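Local coordinates for avidin-related protein 2 (PDB 1WBI) that binds biotin, each subunit of its tetramer folding as the eight-stranded antiparallel barrel of the avidin family, at residues K91-T96 and D120-H125. Sequence-based numbering, arbitrary orientation.
Sequences KEVLKT and DFTRQH
Arg123 sends CG anti to its backbone N (chi1 -159°) and bends at chi3, which lays its guanidinium side-on against the carboxylate of Glu92. Arg123 NE meets Glu92 OE1 at 2.9 Å, with an N-H...acceptor angle of 174°, and Arg123 NH2 meets Glu92 OE2 at 2.9 Å, just as straight. Both acceptors lie in the guanidinium plane, yet the planes of the two groups are 34° apart, so the fork is twisted. Glu92 OE2 also accepts from Cys7 N, while NH1 and NH2 of Arg123 reach the carbonyls of Thr10 and Ser8; the pair thus ties the N-terminal segment to the last two barrel strands. An alanine in place of Arg123 would probably leave the buried Glu92 carboxylate without its charged mate.

Between the strands, Leu94 and Phe121 form an antiparallel hydrogen-bonded pair, Leu94 N to Phe121 O and Phe121 N to Leu94 O each 2.9 Å. Past it, a water bridges Glu92 O and Arg123 N. Leu94 CD1 packs on Phe121 CB at 3.7 Å. Thr96 OG1, hydrogen-bonded to Asn119 O, touches the Phe121 ring edge; the Phe121 side chain lies about 5 Å from bound biotin. On the other face, Lys95, curled at chi2 and chi3, brings NZ to Asp120 OD2 at 2.9 Å and packs on Asp110 of a neighbouring subunit. The doubly gripped Glu92 carboxylate is likely to stay ionised and rotationally fixed, the Lys95-Asp120 bridge, with one bond weak, looser.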
# COMPACT_ATOMS: atom_id res chain seq x y z
N LYS A 91 -16.05 20.03 12.37
CA LYS A 91 -16.16 18.59 12.16
C LYS A 91 -14.79 17.96 11.91
O LYS A 91 -14.07 18.38 11.00
CB LYS A 91 -17.13 18.26 11.02
CG LYS A 91 -17.28 16.75 10.82
CD LYS A 91 -18.18 16.43 9.64
CE LYS A 91 -18.27 14.92 9.42
NZ LYS A 91 -16.98 14.35 9.04
N GLU A 92 -14.47 16.97 12.72
CA GLU A 92 -13.22 16.19 12.64
C GLU A 92 -13.39 14.97 11.73
O GLU A 92 -14.36 14.21 11.84
CB GLU A 92 -12.76 15.70 14.01
CG GLU A 92 -12.47 16.83 15.00
CD GLU A 92 -12.70 16.45 16.41
OE1 GLU A 92 -13.87 16.18 16.72
OE2 GLU A 92 -11.75 16.38 17.19
N VAL A 93 -12.42 14.74 10.88
CA VAL A 93 -12.36 13.49 10.10
C VAL A 93 -10.94 12.94 10.17
O VAL A 93 -9.96 13.69 9.94
CB VAL A 93 -12.72 13.70 8.64
CG1 VAL A 93 -12.60 12.43 7.86
CG2 VAL A 93 -14.13 14.28 8.51
N LEU A 94 -10.79 11.66 10.52
CA LEU A 94 -9.52 10.94 10.43
C LEU A 94 -9.44 10.27 9.08
O LEU A 94 -10.24 9.39 8.77
CB LEU A 94 -9.35 9.90 11.54
CG LEU A 94 -9.68 10.35 12.93
CD1 LEU A 94 -9.34 9.19 13.85
CD2 LEU A 94 -8.91 11.60 13.34
N LYS A 95 -8.55 10.74 8.24
CA LYS A 95 -8.31 10.09 6.95
C LYS A 95 -7.15 9.15 7.11
O LYS A 95 -6.00 9.59 7.43
CB LYS A 95 -7.98 11.13 5.86
CG LYS A 95 -9.09 12.10 5.57
CD LYS A 95 -10.27 11.47 4.88
CE LYS A 95 -9.95 10.98 3.48
NZ LYS A 95 -11.19 10.59 2.71
N THR A 96 -7.42 7.83 7.05
CA THR A 96 -6.39 6.84 7.32
C THR A 96 -6.18 5.84 6.18
O THR A 96 -7.08 5.57 5.34
CB THR A 96 -6.62 5.96 8.60
OG1 THR A 96 -7.66 4.99 8.38
CG2 THR A 96 -6.98 6.85 9.79
N ASP A 120 -12.00 6.04 6.79
CA ASP A 120 -12.27 7.37 7.33
C ASP A 120 -13.01 7.21 8.66
O ASP A 120 -13.98 6.41 8.75
CB ASP A 120 -13.16 8.17 6.41
CG ASP A 120 -12.47 8.54 5.09
OD1 ASP A 120 -11.27 8.34 4.92
OD2 ASP A 120 -13.17 9.14 4.27
N PHE A 121 -12.58 7.92 9.69
CA PHE A 121 -13.22 7.88 11.01
C PHE A 121 -13.84 9.23 11.32
O PHE A 121 -13.26 10.27 11.00
CB PHE A 121 -12.24 7.58 12.13
CG PHE A 121 -11.57 6.20 12.07
CD1 PHE A 121 -11.94 5.21 12.97
CD2 PHE A 121 -10.57 5.92 11.15
CE1 PHE A 121 -11.30 3.99 12.98
CE2 PHE A 121 -9.94 4.72 11.14
CZ PHE A 121 -10.30 3.72 12.06
N THR A 122 -14.98 9.19 12.00
CA THR A 122 -15.63 10.40 12.54
C THR A 122 -15.95 10.16 14.00
O THR A 122 -16.04 9.00 14.46
CB THR A 122 -16.91 10.74 11.78
OG1 THR A 122 -17.72 9.58 11.70
CG2 THR A 122 -16.58 11.23 10.36
N ARG A 123 -16.14 11.24 14.74
CA ARG A 123 -16.34 11.14 16.18
C ARG A 123 -17.77 10.67 16.38
O ARG A 123 -18.67 11.07 15.64
CB ARG A 123 -16.08 12.50 16.87
CG ARG A 123 -15.78 12.37 18.34
CD ARG A 123 -15.48 13.66 18.97
NE ARG A 123 -14.11 14.14 18.76
CZ ARG A 123 -13.05 13.69 19.42
NH1 ARG A 123 -13.14 12.68 20.28
NH2 ARG A 123 -11.89 14.26 19.23
N GLN A 124 -17.97 9.78 17.34
CA GLN A 124 -19.32 9.32 17.60
C GLN A 124 -20.16 10.48 18.11
O GLN A 124 -19.68 11.36 18.82
CB GLN A 124 -19.33 8.19 18.60
CG GLN A 124 -18.71 6.91 18.10
CD GLN A 124 -19.20 5.70 18.92
OE1 GLN A 124 -19.58 5.86 20.07
NE2 GLN A 124 -19.24 4.54 18.32
N HIS A 125 -21.43 10.46 17.73
CA HIS A 125 -22.29 11.57 18.06
C HIS A 125 -22.59 11.57 19.55
O HIS A 125 -22.62 10.51 20.20
CB HIS A 125 -23.55 11.55 17.19
CG HIS A 125 -23.27 11.92 15.76
ND1 HIS A 125 -23.22 10.99 14.74
CD2 HIS A 125 -22.98 13.11 15.19
CE1 HIS A 125 -22.94 11.59 13.60
NE2 HIS A 125 -22.78 12.89 13.85
O HOH W 1 -16.34 13.92 13.54
O HOH W 2 -8.95 7.27 4.12